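Local structure of dextranase (Pseudarthrobacter oxydans, 6NZS) at residues 414-422 with 489-500; 460-468 with 525-533. The protein catalyses the endohydrolysis of (1→6)-alpha-D-glucosidic linkages within dextran chains. All coordinates share one frame; numbering follows the deposited sequence.

Contact 1: residues 414-422 with 489-500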
ATOM      1  N   ILE A 414      -9.395  -3.914   0.313  1.00  8.63           N
ATOM      2  CA  ILE A 414     -10.321  -2.785   0.398  1.00  9.55           C
ATOM      3  C   ILE A 414     -11.210  -2.961   1.628  1.00 10.10           C
ATOM      4  O   ILE A 414     -11.767  -4.040   1.847  1.00 11.04           O
ATOM      5  CB  ILE A 414     -11.174  -2.722  -0.876  1.00  9.12           C
ATOM      6  CG1 ILE A 414     -10.326  -2.252  -2.059  1.00 11.50           C
ATOM      7  CG2 ILE A 414     -12.395  -1.827  -0.671  1.00 11.38           C
ATOM      8  CD1 ILE A 414     -10.822  -2.747  -3.415  1.00 13.94           C
ATOM      9  N   GLN A 415     -11.369  -1.892   2.423  1.00  9.74           N
ATOM     10  CA  GLN A 415     -12.140  -1.927   3.667  1.00 10.08           C
ATOM     11  C   GLN A 415     -13.129  -0.767   3.699  1.00 11.08           C
ATOM     12  O   GLN A 415     -12.740   0.377   3.459  1.00 12.12           O
ATOM     13  CB  GLN A 415     -11.181  -1.762   4.849  1.00 11.12           C
ATOM     14  CG  GLN A 415     -11.852  -1.748   6.226  1.00 11.29           C
ATOM     15  CD  GLN A 415     -12.496  -3.072   6.543  1.00 10.55           C
ATOM     16  OE1 GLN A 415     -13.717  -3.206   6.531  1.00 11.77           O
ATOM     17  NE2 GLN A 415     -11.666  -4.082   6.805  1.00 10.27           N
ATOM     18  N   TRP A 416     -14.393  -1.049   4.042  1.00 11.00           N
ATOM     19  CA  TRP A 416     -15.338   0.020   4.364  1.00 10.78           C
ATOM     20  C   TRP A 416     -16.132  -0.249   5.636  1.00 11.67           C
ATOM     21  O   TRP A 416     -17.041   0.530   5.961  1.00 13.14           O
ATOM     22  CB  TRP A 416     -16.258   0.387   3.185  1.00 12.17           C
ATOM     23  CG  TRP A 416     -17.294  -0.632   2.802  1.00 12.75           C
ATOM     24  CD1 TRP A 416     -18.529  -0.815   3.368  1.00 12.03           C
ATOM     25  CD2 TRP A 416     -17.196  -1.590   1.738  1.00 12.29           C
ATOM     26  NE1 TRP A 416     -19.198  -1.829   2.720  1.00 12.25           N
ATOM     27  CE2 TRP A 416     -18.402  -2.322   1.719  1.00 12.15           C
ATOM     28  CE3 TRP A 416     -16.211  -1.888   0.788  1.00 12.40           C
ATOM     29  CZ2 TRP A 416     -18.647  -3.338   0.793  1.00 12.27           C
ATOM     30  CZ3 TRP A 416     -16.451  -2.909  -0.125  1.00 14.55           C
ATOM     31  CH2 TRP A 416     -17.658  -3.623  -0.112  1.00 14.40           C
ATOM     32  N   GLY A 417     -15.797  -1.302   6.381  1.00 12.34           N
ATOM     33  CA  GLY A 417     -16.493  -1.637   7.610  1.00 11.96           C
ATOM     34  C   GLY A 417     -15.869  -1.063   8.867  1.00 13.13           C
ATOM     35  O   GLY A 417     -15.404   0.087   8.869  1.00 12.52           O
ATOM     36  N   TRP A 418     -15.865  -1.871   9.938  1.00 12.40           N
ATOM     37  CA  TRP A 418     -15.384  -1.547  11.288  1.00 12.93           C
ATOM     38  C   TRP A 418     -16.367  -0.723  12.120  1.00 14.03           C
ATOM     39  O   TRP A 418     -16.404  -0.872  13.345  1.00 14.33           O
ATOM     40  CB  TRP A 418     -14.004  -0.880  11.310  1.00 13.19           C
ATOM     41  CG  TRP A 418     -12.831  -1.733  10.870  1.00 11.77           C
ATOM     42  CD1 TRP A 418     -11.980  -1.473   9.828  1.00 12.31           C
ATOM     43  CD2 TRP A 418     -12.346  -2.937  11.494  1.00 11.93           C
ATOM     44  NE1 TRP A 418     -11.016  -2.451   9.750  1.00 13.08           N
ATOM     45  CE2 TRP A 418     -11.217  -3.360  10.757  1.00 11.86           C
ATOM     46  CE3 TRP A 418     -12.770  -3.707  12.587  1.00 12.81           C
ATOM     47  CZ2 TRP A 418     -10.495  -4.508  11.085  1.00 10.98           C
ATOM     48  CZ3 TRP A 418     -12.046  -4.849  12.915  1.00 12.35           C
ATOM     49  CH2 TRP A 418     -10.926  -5.243  12.157  1.00 11.64           C
ATOM     50  N   THR A 419     -17.101   0.191  11.495  1.00 12.93           N
ATOM     51  CA  THR A 419     -18.144   0.963  12.165  1.00 15.78           C
ATOM     52  C   THR A 419     -19.246   1.218  11.151  1.00 15.54           C
ATOM     53  O   THR A 419     -19.005   1.143   9.940  1.00 13.96           O
ATOM     54  CB  THR A 419     -17.635   2.324  12.685  1.00 16.83           C
ATOM     55  OG1 THR A 419     -17.383   3.219  11.589  1.00 18.03           O
ATOM     56  CG2 THR A 419     -16.382   2.210  13.524  1.00 22.10           C
ATOM     57  N   PRO A 420     -20.458   1.547  11.601  1.00 14.45           N
ATOM     58  CA  PRO A 420     -21.447   2.092  10.664  1.00 14.57           C
ATOM     59  C   PRO A 420     -20.917   3.384  10.056  1.00 15.04           C
ATOM     60  O   PRO A 420     -20.212   4.155  10.712  1.00 16.18           O
ATOM     61  CB  PRO A 420     -22.672   2.359  11.553  1.00 15.83           C
ATOM     62  CG  PRO A 420     -22.491   1.456  12.727  1.00 16.49           C
ATOM     63  CD  PRO A 420     -21.013   1.388  12.958  1.00 15.72           C
ATOM     64  N   ARG A 421     -21.233   3.607   8.778  1.00 13.21           N
ATOM     65  CA  ARG A 421     -20.727   4.768   8.057  1.00 14.21           C
ATOM     66  C   ARG A 421     -21.800   5.310   7.126  1.00 14.17           C
ATOM     67  O   ARG A 421     -22.713   4.590   6.714  1.00 14.50           O
ATOM     68  CB  ARG A 421     -19.466   4.427   7.241  1.00 13.48           C
ATOM     69  CG  ARG A 421     -18.302   3.968   8.093  1.00 12.64           C
ATOM     70  CD  ARG A 421     -17.072   3.613   7.249  1.00 12.46           C
ATOM     71  NE  ARG A 421     -16.076   2.884   8.034  1.00 11.95           N
ATOM     72  CZ  ARG A 421     -15.223   3.450   8.882  1.00 13.47           C
ATOM     73  NH1 ARG A 421     -15.226   4.772   9.063  1.00 14.33           N
ATOM     74  NH2 ARG A 421     -14.363   2.699   9.554  1.00 14.31           N
ATOM     75  N   ASN A 422     -21.671   6.602   6.800  1.00 14.58           N
ATOM     76  CA  ASN A 422     -22.465   7.264   5.770  1.00 13.27           C
ATOM     77  C   ASN A 422     -21.525   7.585   4.612  1.00 14.19           C
ATOM     78  O   ASN A 422     -20.659   8.459   4.736  1.00 15.43           O
ATOM     79  CB  ASN A 422     -23.110   8.536   6.319  1.00 14.53           C
ATOM     80  CG  ASN A 422     -24.298   8.244   7.205  1.00 15.29           C
ATOM     81  OD1 ASN A 422     -25.148   7.421   6.878  1.00 17.42           O
ATOM     82  ND2 ASN A 422     -24.364   8.925   8.348  1.00 19.10           N
ATOM     83  N   ILE A 489     -14.822 -11.568  -1.264  1.00  9.26           N
ATOM     84  CA  ILE A 489     -15.559 -10.477  -0.625  1.00  9.93           C
ATOM     85  C   ILE A 489     -16.275 -10.967   0.627  1.00  8.99           C
ATOM     86  O   ILE A 489     -16.970 -11.987   0.600  1.00  9.68           O
ATOM     87  CB  ILE A 489     -16.524  -9.796  -1.620  1.00 10.46           C
ATOM     88  CG1 ILE A 489     -17.247  -8.630  -0.955  1.00 10.42           C
ATOM     89  CG2 ILE A 489     -17.520 -10.797  -2.197  1.00 11.57           C
ATOM     90  CD1 ILE A 489     -17.871  -7.658  -1.969  1.00 11.66           C
ATOM     91  N   ARG A 490     -16.129 -10.222   1.723  1.00  9.00           N
ATOM     92  CA  ARG A 490     -16.905 -10.480   2.932  1.00  9.13           C
ATOM     93  C   ARG A 490     -17.488  -9.162   3.405  1.00 10.45           C
ATOM     94  O   ARG A 490     -16.747  -8.262   3.804  1.00 10.10           O
ATOM     95  CB  ARG A 490     -16.073 -11.145   4.030  1.00 10.78           C
ATOM     96  CG  ARG A 490     -15.893 -12.636   3.794  1.00 11.02           C
ATOM     97  CD  ARG A 490     -14.961 -13.303   4.793  1.00  9.63           C
ATOM     98  NE  ARG A 490     -14.594 -14.607   4.256  1.00 10.09           N
ATOM     99  CZ  ARG A 490     -13.608 -15.374   4.710  1.00 10.27           C
ATOM    100  NH1 ARG A 490     -12.883 -14.998   5.752  1.00 10.52           N
ATOM    101  NH2 ARG A 490     -13.346 -16.524   4.099  1.00 10.26           N
ATOM    102  N   VAL A 491     -18.810  -9.055   3.364  1.00 10.60           N
ATOM    103  CA  VAL A 491     -19.509  -7.856   3.803  1.00 10.04           C
ATOM    104  C   VAL A 491     -20.323  -8.213   5.037  1.00 11.34           C
ATOM    105  O   VAL A 491     -21.343  -8.903   4.935  1.00 12.15           O
ATOM    106  CB  VAL A 491     -20.403  -7.298   2.688  1.00 11.26           C
ATOM    107  CG1 VAL A 491     -21.224  -6.110   3.197  1.00 14.58           C
ATOM    108  CG2 VAL A 491     -19.551  -6.881   1.485  1.00 12.94           C
ATOM    109  N   TYR A 492     -19.870  -7.751   6.198  1.00 11.44           N
ATOM    110  CA  TYR A 492     -20.678  -7.761   7.417  1.00 11.77           C
ATOM    111  C   TYR A 492     -21.261  -6.358   7.518  1.00 12.71           C
ATOM    112  O   TYR A 492     -20.583  -5.423   7.950  1.00 13.74           O
ATOM    113  CB  TYR A 492     -19.833  -8.174   8.621  1.00 13.56           C
ATOM    114  CG  TYR A 492     -19.133  -9.481   8.324  1.00 12.47           C
ATOM    115  CD1 TYR A 492     -19.819 -10.689   8.381  1.00 12.05           C
ATOM    116  CD2 TYR A 492     -17.811  -9.496   7.898  1.00 11.37           C
ATOM    117  CE1 TYR A 492     -19.188 -11.885   8.054  1.00 14.89           C
ATOM    118  CE2 TYR A 492     -17.178 -10.664   7.574  1.00 12.07           C
ATOM    119  CZ  TYR A 492     -17.863 -11.857   7.662  1.00 12.08           C
ATOM    120  OH  TYR A 492     -17.225 -13.029   7.321  1.00 13.06           O
ATOM    121  N   ALA A 493     -22.502  -6.205   7.051  1.00 13.27           N
ATOM    122  CA  ALA A 493     -23.070  -4.875   6.849  1.00 13.31           C
ATOM    123  C   ALA A 493     -23.428  -4.237   8.182  1.00 14.49           C
ATOM    124  O   ALA A 493     -24.294  -4.740   8.907  1.00 14.27           O
ATOM    125  CB  ALA A 493     -24.301  -4.952   5.952  1.00 13.42           C
ATOM    126  N   LEU A 494     -22.766  -3.128   8.494  1.00 14.37           N
ATOM    127  CA  LEU A 494     -23.041  -2.351   9.693  1.00 14.00           C
ATOM    128  C   LEU A 494     -23.926  -1.152   9.402  1.00 13.65           C
ATOM    129  O   LEU A 494     -24.270  -0.408  10.329  1.00 15.18           O
ATOM    130  CB  LEU A 494     -21.733  -1.902  10.348  1.00 13.18           C
ATOM    131  CG  LEU A 494     -20.786  -3.032  10.770  1.00 14.52           C
ATOM    132  CD1 LEU A 494     -19.454  -2.459  11.237  1.00 14.90           C
ATOM    133  CD2 LEU A 494     -21.425  -3.888  11.859  1.00 17.53           C
ATOM    134  N   SER A 495     -24.307  -0.967   8.141  1.00 12.71           N
ATOM    135  CA  SER A 495     -25.149   0.122   7.679  1.00 15.11           C
ATOM    136  C   SER A 495     -26.030  -0.426   6.568  1.00 15.93           C
ATOM    137  O   SER A 495     -25.724  -1.466   5.977  1.00 15.13           O
ATOM    138  CB  SER A 495     -24.297   1.265   7.100  1.00 14.35           C
ATOM    139  OG  SER A 495     -23.333   1.745   8.026  1.00 15.11           O
ATOM    140  N   ASP A 496     -27.145   0.258   6.299  1.00 15.57           N
ATOM    141  CA  ASP A 496     -27.853   0.006   5.051  1.00 15.18           C
ATOM    142  C   ASP A 496     -26.853   0.107   3.906  1.00 14.92           C
ATOM    143  O   ASP A 496     -25.999   0.997   3.893  1.00 14.37           O
ATOM    144  CB  ASP A 496     -28.965   1.035   4.840  1.00 16.73           C
ATOM    145  CG  ASP A 496     -30.183   0.783   5.717  1.00 19.20           C
ATOM    146  OD1 ASP A 496     -30.205  -0.183   6.513  1.00 17.32           O
ATOM    147  OD2 ASP A 496     -31.134   1.588   5.618  1.00 20.73           O
ATOM    148  N   THR A 497     -26.942  -0.825   2.957  1.00 13.95           N
ATOM    149  CA  THR A 497     -25.930  -0.967   1.916  1.00 13.88           C
ATOM    150  C   THR A 497     -26.621  -1.067   0.566  1.00 16.03           C
ATOM    151  O   THR A 497     -27.436  -1.970   0.351  1.00 16.92           O
ATOM    152  CB  THR A 497     -25.084  -2.214   2.185  1.00 13.28           C
ATOM    153  OG1 THR A 497     -24.418  -2.071   3.443  1.00 15.87           O
ATOM    154  CG2 THR A 497     -24.039  -2.390   1.093  1.00 15.17           C
ATOM    155  N   GLU A 498     -26.309  -0.136  -0.342  1.00 13.73           N
ATOM    156  CA  GLU A 498     -27.032  -0.034  -1.602  1.00 13.36           C
ATOM    157  C   GLU A 498     -26.098   0.242  -2.771  1.00 12.80           C
ATOM    158  O   GLU A 498     -25.147   1.022  -2.656  1.00 14.71           O
ATOM    159  CB  GLU A 498     -28.091   1.076  -1.543  1.00 17.56           C
ATOM    160  CG  GLU A 498     -29.176   0.815  -0.523  1.00 20.45           C
ATOM    161  CD  GLU A 498     -29.919   2.070  -0.126  1.00 23.44           C
ATOM    162  OE1 GLU A 498     -29.887   3.049  -0.897  1.00 25.84           O
ATOM    163  OE2 GLU A 498     -30.531   2.067   0.963  1.00 27.31           O
ATOM    164  N   ASN A 499     -26.397  -0.392  -3.901  1.00 12.37           N
ATOM    165  CA  ASN A 499     -25.742  -0.128  -5.181  1.00 12.88           C
ATOM    166  C   ASN A 499     -24.216  -0.156  -5.075  1.00 13.10           C
ATOM    167  O   ASN A 499     -23.515   0.818  -5.356  1.00 13.50           O
ATOM    168  CB  ASN A 499     -26.247   1.165  -5.831  1.00 13.81           C
ATOM    169  CG  ASN A 499     -25.929   1.220  -7.304  1.00 15.73           C
ATOM    170  OD1 ASN A 499     -25.922   0.197  -7.981  1.00 15.23           O
ATOM    171  ND2 ASN A 499     -25.648   2.417  -7.814  1.00 17.63           N
ATOM    172  N   ILE A 500     -23.711  -1.316  -4.681  1.00 12.51           N
ATOM    173  CA  ILE A 500     -22.281  -1.595  -4.669  1.00 11.67           C
ATOM    174  C   ILE A 500     -21.987  -2.413  -5.915  1.00 13.63           C
ATOM    175  O   ILE A 500     -22.640  -3.433  -6.159  1.00 15.54           O
ATOM    176  CB  ILE A 500     -21.896  -2.376  -3.402  1.00 13.14           C
ATOM    177  CG1 ILE A 500     -22.483  -1.717  -2.142  1.00 13.10           C
ATOM    178  CG2 ILE A 500     -20.372  -2.569  -3.336  1.00 13.39           C
ATOM    179  CD1 ILE A 500     -22.044  -0.282  -1.906  1.00 15.90           C
TER
HETATM  180  O   HOH W   1     -21.707  -2.446   3.984  1.00 15.65           O
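Trp416 and Val491 meet inside the right-handed parallel beta-helix expected of this family, on coils separated by the one that carries strand 450-452. Trp416 follows directly on strand 414-415, and its indole is the large bump of this contact. With CG lodged between the backbone N and the carbonyl carbon (chi1 70°), the six-membered end of the ring is sent toward the later coil. There it enters a hollow whose walls are the methyls of Val491 CG2, Ile489 CD1 and Ile500 CG2, all approaching the ring obliquely. Val491 CG2 fits closest, 3.7 Å from Trp416 CZ2. Met474 and Ser452 also touch this indole from neighbouring strands.

Nearer the surface the roles are exchanged, and the bump comes from the later segment. Leu494 points at the bend 417-420 and presses CD1 against its backbone, 3.6 Å from Thr419 N. The pyrrolidine of Pro420 crosses Leu494 at a slant, its CB 3.4 Å from Leu494 O and its CG near Leu494 CB. The bend keeps its shape partly through Arg421, whose NE and NH2 grip Gly417 O side-on, nearly in the guanidinium plane, while Thr419 OG1 sits over one face of that group.

Polar bonds close the outer side. Arg421 N donates to Ser495 OG over 2.9 Å at 158°, and the same hydroxyl is hydrogen-bonded to Thr469 OG1 of the intervening coil. Deeper in, a water bridges the two segments: it lies in the indole plane, accepts from Trp416 NE1 at 2.9 Å and donates to Thr497 OG1 at 2.8 Å. Thr497 OG1 in turn gives its proton to Ser495 O, from above that carbonyl plane.

Contact 2: residues 460-468 with 525-533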
ATOM      1  N   GLY A 460     -17.167 -10.141  17.119  1.00 18.52           N
ATOM      2  CA  GLY A 460     -18.078 -11.267  17.142  1.00 18.72           C
ATOM      3  C   GLY A 460     -19.531 -10.922  17.365  1.00 22.73           C
ATOM      4  O   GLY A 460     -20.394 -11.797  17.269  1.00 21.38           O
ATOM      5  N   SER A 461     -19.833  -9.662  17.651  1.00 19.45           N
ATOM      6  CA  SER A 461     -21.209  -9.259  17.878  1.00 22.88           C
ATOM      7  C   SER A 461     -21.922  -9.037  16.552  1.00 21.42           C
ATOM      8  O   SER A 461     -21.321  -8.609  15.561  1.00 19.20           O
ATOM      9  CB  SER A 461     -21.245  -7.972  18.701  1.00 22.45           C
ATOM     10  OG  SER A 461     -22.558  -7.441  18.753  1.00 22.77           O
ATOM     11  N   THR A 462     -23.217  -9.341  16.531  1.00 19.60           N
ATOM     12  CA  THR A 462     -24.053  -9.035  15.377  1.00 18.39           C
ATOM     13  C   THR A 462     -25.010  -7.884  15.641  1.00 19.41           C
ATOM     14  O   THR A 462     -25.881  -7.618  14.806  1.00 18.89           O
ATOM     15  CB  THR A 462     -24.816 -10.268  14.897  1.00 20.17           C
ATOM     16  OG1 THR A 462     -25.757 -10.676  15.902  1.00 21.30           O
ATOM     17  CG2 THR A 462     -23.850 -11.412  14.608  1.00 19.40           C
ATOM     18  N   THR A 463     -24.856  -7.189  16.773  1.00 19.74           N
ATOM     19  CA  THR A 463     -25.769  -6.134  17.199  1.00 19.97           C
ATOM     20  C   THR A 463     -25.117  -4.755  17.191  1.00 21.98           C
ATOM     21  O   THR A 463     -25.585  -3.848  17.888  1.00 21.93           O
ATOM     22  CB  THR A 463     -26.349  -6.447  18.582  1.00 21.40           C
ATOM     23  OG1 THR A 463     -25.281  -6.578  19.535  1.00 22.73           O
ATOM     24  CG2 THR A 463     -27.151  -7.733  18.530  1.00 21.76           C
ATOM     25  N   LYS A 464     -24.061  -4.575  16.400  1.00 18.03           N
ATOM     26  CA  LYS A 464     -23.295  -3.338  16.374  1.00 20.24           C
ATOM     27  C   LYS A 464     -23.587  -2.478  15.149  1.00 17.19           C
ATOM     28  O   LYS A 464     -22.865  -1.506  14.906  1.00 19.47           O
ATOM     29  CB  LYS A 464     -21.797  -3.646  16.447  1.00 22.24           C
ATOM     30  CG  LYS A 464     -21.384  -4.501  17.640  1.00 24.59           C
ATOM     31  CD  LYS A 464     -21.469  -3.713  18.936  1.00 25.85           C
ATOM     32  CE  LYS A 464     -20.217  -2.890  19.180  1.00 28.67           C
ATOM     33  NZ  LYS A 464     -20.325  -2.091  20.445  1.00 31.55           N
ATOM     34  N   ALA A 465     -24.617  -2.811  14.377  1.00 16.03           N
ATOM     35  CA  ALA A 465     -24.972  -2.068  13.176  1.00 15.33           C
ATOM     36  C   ALA A 465     -25.875  -0.882  13.517  1.00 20.34           C
ATOM     37  O   ALA A 465     -26.403  -0.764  14.627  1.00 18.90           O
ATOM     38  CB  ALA A 465     -25.670  -2.982  12.171  1.00 16.48           C
ATOM     39  N   ASP A 466     -26.039   0.011  12.541  1.00 15.48           N
ATOM     40  CA  ASP A 466     -26.923   1.173  12.660  1.00 17.39           C
ATOM     41  C   ASP A 466     -27.754   1.302  11.390  1.00 17.97           C
ATOM     42  O   ASP A 466     -27.250   1.786  10.360  1.00 17.44           O
ATOM     43  CB  ASP A 466     -26.129   2.447  12.919  1.00 16.50           C
ATOM     44  CG  ASP A 466     -27.016   3.637  13.274  1.00 20.23           C
ATOM     45  OD1 ASP A 466     -28.252   3.529  13.139  1.00 21.13           O
ATOM     46  OD2 ASP A 466     -26.460   4.682  13.677  1.00 22.39           O
ATOM     47  N   PRO A 467     -29.027   0.901  11.423  1.00 19.58           N
ATOM     48  CA  PRO A 467     -29.880   1.032  10.231  1.00 18.93           C
ATOM     49  C   PRO A 467     -30.122   2.469   9.797  1.00 19.58           C
ATOM     50  O   PRO A 467     -30.650   2.679   8.697  1.00 20.85           O
ATOM     51  CB  PRO A 467     -31.195   0.361  10.656  1.00 23.31           C
ATOM     52  CG  PRO A 467     -30.838  -0.481  11.842  1.00 26.74           C
ATOM     53  CD  PRO A 467     -29.726   0.243  12.538  1.00 21.49           C
ATOM     54  N   ASN A 468     -29.756   3.452  10.611  1.00 20.38           N
ATOM     55  CA  ASN A 468     -29.907   4.853  10.248  1.00 21.08           C
ATOM     56  C   ASN A 468     -28.674   5.421   9.563  1.00 21.90           C
ATOM     57  O   ASN A 468     -28.563   6.642   9.432  1.00 19.79           O
ATOM     58  CB  ASN A 468     -30.291   5.687  11.473  1.00 23.27           C
ATOM     59  CG  ASN A 468     -31.607   5.246  12.080  1.00 27.62           C
ATOM     60  OD1 ASN A 468     -32.541   4.886  11.365  1.00 30.53           O
ATOM     61  ND2 ASN A 468     -31.687   5.269  13.404  1.00 36.45           N
ATOM     62  N   TYR A 525     -26.315  -7.147   9.714  1.00 15.17           N
ATOM     63  CA  TYR A 525     -26.280  -7.067  11.166  1.00 16.17           C
ATOM     64  C   TYR A 525     -27.428  -6.180  11.663  1.00 17.68           C
ATOM     65  O   TYR A 525     -28.142  -5.551  10.875  1.00 16.58           O
ATOM     66  CB  TYR A 525     -24.906  -6.584  11.643  1.00 16.59           C
ATOM     67  CG  TYR A 525     -23.828  -7.664  11.624  1.00 15.74           C
ATOM     68  CD1 TYR A 525     -24.047  -8.882  10.987  1.00 16.74           C
ATOM     69  CD2 TYR A 525     -22.609  -7.470  12.259  1.00 15.69           C
ATOM     70  CE1 TYR A 525     -23.071  -9.872  10.973  1.00 16.23           C
ATOM     71  CE2 TYR A 525     -21.627  -8.459  12.255  1.00 16.92           C
ATOM     72  CZ  TYR A 525     -21.872  -9.650  11.615  1.00 14.72           C
ATOM     73  OH  TYR A 525     -20.907 -10.637  11.604  1.00 17.12           O
ATOM     74  N   THR A 526     -27.621  -6.156  12.983  1.00 17.13           N
ATOM     75  CA  THR A 526     -28.698  -5.391  13.607  1.00 18.73           C
ATOM     76  C   THR A 526     -28.133  -4.359  14.572  1.00 16.99           C
ATOM     77  O   THR A 526     -26.951  -4.367  14.912  1.00 17.42           O
ATOM     78  CB  THR A 526     -29.667  -6.295  14.392  1.00 18.47           C
ATOM     79  OG1 THR A 526     -29.063  -6.679  15.635  1.00 21.67           O
ATOM     80  CG2 THR A 526     -30.021  -7.540  13.602  1.00 20.64           C
ATOM     81  N   ASN A 527     -29.010  -3.472  15.041  1.00 19.92           N
ATOM     82  CA  ASN A 527     -28.696  -2.641  16.195  1.00 22.39           C
ATOM     83  C   ASN A 527     -29.018  -3.433  17.462  1.00 24.48           C
ATOM     84  O   ASN A 527     -29.533  -4.552  17.385  1.00 22.24           O
ATOM     85  CB  ASN A 527     -29.431  -1.300  16.093  1.00 21.76           C
ATOM     86  CG  ASN A 527     -30.946  -1.436  16.089  1.00 25.12           C
ATOM     87  OD1 ASN A 527     -31.503  -2.476  16.435  1.00 23.91           O
ATOM     88  ND2 ASN A 527     -31.621  -0.360  15.692  1.00 27.51           N
ATOM     89  N   PRO A 528     -28.702  -2.901  18.651  1.00 24.40           N
ATOM     90  CA  PRO A 528     -29.026  -3.653  19.875  1.00 28.05           C
ATOM     91  C   PRO A 528     -30.505  -3.957  20.035  1.00 28.93           C
ATOM     92  O   PRO A 528     -30.853  -4.974  20.648  1.00 32.27           O
ATOM     93  CB  PRO A 528     -28.488  -2.755  20.995  1.00 30.33           C
ATOM     94  CG  PRO A 528     -27.376  -2.014  20.353  1.00 28.84           C
ATOM     95  CD  PRO A 528     -27.853  -1.732  18.954  1.00 26.10           C
ATOM     96  N   ALA A 529     -31.386  -3.117  19.490  1.00 28.07           N
ATOM     97  CA  ALA A 529     -32.815  -3.390  19.555  1.00 31.92           C
ATOM     98  C   ALA A 529     -33.240  -4.524  18.635  1.00 29.89           C
ATOM     99  O   ALA A 529     -34.357  -5.029  18.782  1.00 33.17           O
ATOM    100  CB  ALA A 529     -33.612  -2.123  19.236  1.00 30.28           C
ATOM    101  N   GLY A 530     -32.388  -4.935  17.696  1.00 24.37           N
ATOM    102  CA  GLY A 530     -32.695  -6.035  16.809  1.00 24.51           C
ATOM    103  C   GLY A 530     -33.141  -5.642  15.420  1.00 22.46           C
ATOM    104  O   GLY A 530     -33.494  -6.527  14.633  1.00 25.78           O
ATOM    105  N   GLU A 531     -33.142  -4.355  15.092  1.00 24.58           N
ATOM    106  CA  GLU A 531     -33.533  -3.915  13.760  1.00 22.64           C
ATOM    107  C   GLU A 531     -32.375  -4.153  12.798  1.00 21.64           C
ATOM    108  O   GLU A 531     -31.261  -3.674  13.033  1.00 23.53           O
ATOM    109  CB  GLU A 531     -33.900  -2.435  13.783  1.00 27.65           C
ATOM    110  CG  GLU A 531     -34.341  -1.895  12.429  1.00 29.32           C
ATOM    111  CD  GLU A 531     -34.593  -0.403  12.444  1.00 32.92           C
ATOM    112  OE1 GLU A 531     -34.576   0.199  13.540  1.00 36.37           O
ATOM    113  OE2 GLU A 531     -34.805   0.171  11.352  1.00 34.60           O
ATOM    114  N   LYS A 532     -32.645  -4.883  11.717  1.00 23.01           N
ATOM    115  CA  LYS A 532     -31.613  -5.240  10.752  1.00 21.95           C
ATOM    116  C   LYS A 532     -31.381  -4.105   9.766  1.00 21.37           C
ATOM    117  O   LYS A 532     -32.322  -3.440   9.327  1.00 21.68           O
ATOM    118  CB  LYS A 532     -32.047  -6.471   9.953  1.00 24.29           C
ATOM    119  CG  LYS A 532     -31.687  -7.801  10.578  1.00 30.24           C
ATOM    120  CD  LYS A 532     -31.571  -8.894   9.534  1.00 28.02           C
ATOM    121  CE  LYS A 532     -32.001 -10.225  10.111  1.00 34.11           C
ATOM    122  NZ  LYS A 532     -31.612 -11.356   9.234  1.00 32.85           N
ATOM    123  N   VAL A 533     -30.113  -3.893   9.404  1.00 17.68           N
ATOM    124  CA  VAL A 533     -29.841  -3.076   8.229  1.00 17.22           C
ATOM    125  C   VAL A 533     -30.393  -3.784   6.996  1.00 18.10           C
ATOM    126  O   VAL A 533     -30.638  -4.997   6.990  1.00 17.66           O
ATOM    127  CB  VAL A 533     -28.347  -2.761   8.045  1.00 16.70           C
ATOM    128  CG1 VAL A 533     -27.784  -2.111   9.292  1.00 16.13           C
ATOM    129  CG2 VAL A 533     -27.565  -4.030   7.686  1.00 15.97           C
TER
HETATM  130  O   HOH W   2     -19.879 -10.506  14.155  1.00 16.45           O
HETATM  131  O   HOH W   3     -28.220  -9.485  15.807  1.00 25.09           O
HETATM  132  O   HOH W   4     -29.764   2.267  15.585  1.00 30.40           O
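Two loops that leave the coils of the parallel beta-helix lie against each other here: 460-468, which leads into strand 469-482, and the loop 525-533, which folds back on itself around a type I turn, Asn527 to Gly530. Tyr525 has CG anti to its carbonyl carbon (chi1 -78°), which turns one face of the ring to Thr462 CA. The Thr462 CA stands 4.0 Å from the Tyr525 ring centroid, 18° off the normal, a CH-pi contact, with Thr462 CG2 near CZ and CE1. A water joins Tyr525 OH to Ser461 O. An alanine in place of Tyr525 would probably leave Thr462 without the ring face it rests on and that water without its phenolic donor.

The backbones are joined by Thr526: its N donates to Thr462 O at 2.9 Å, and its O accepts from Ala465 N at 2.9 Å. Ala465 CB touches both Tyr525 CB and Val533 CG1, 3.7 Å from the latter. Beyond it, Pro467 wedges its ring into the loop, CG 3.4 Å from Glu531 O, while the extended Glu531 side chain passes obliquely. At this end a water donates to Asp466 OD1 and accepts from Asn527 ND2 at 3.2 Å.

From the N terminus the chain runs through 414-422, 460-468, 489-500 and 525-533, so the two contacts alternate and their loops cross. Contact 1 closes a loop of 66 residues that contains 460-468; contact 2 closes one of 56 residues that contains 489-500. The segments of one contact also meet those of the other, with the centres about 12 Å apart. Leu494 O lies 2.9 Å from Asp466 N and Ala493 O 3.2 Å from Tyr525 N, both probable hydrogen bonds. Residues 493-495 thus touch the bend 417-420 on one hand and the loops 460-468 and 525-533 on the other.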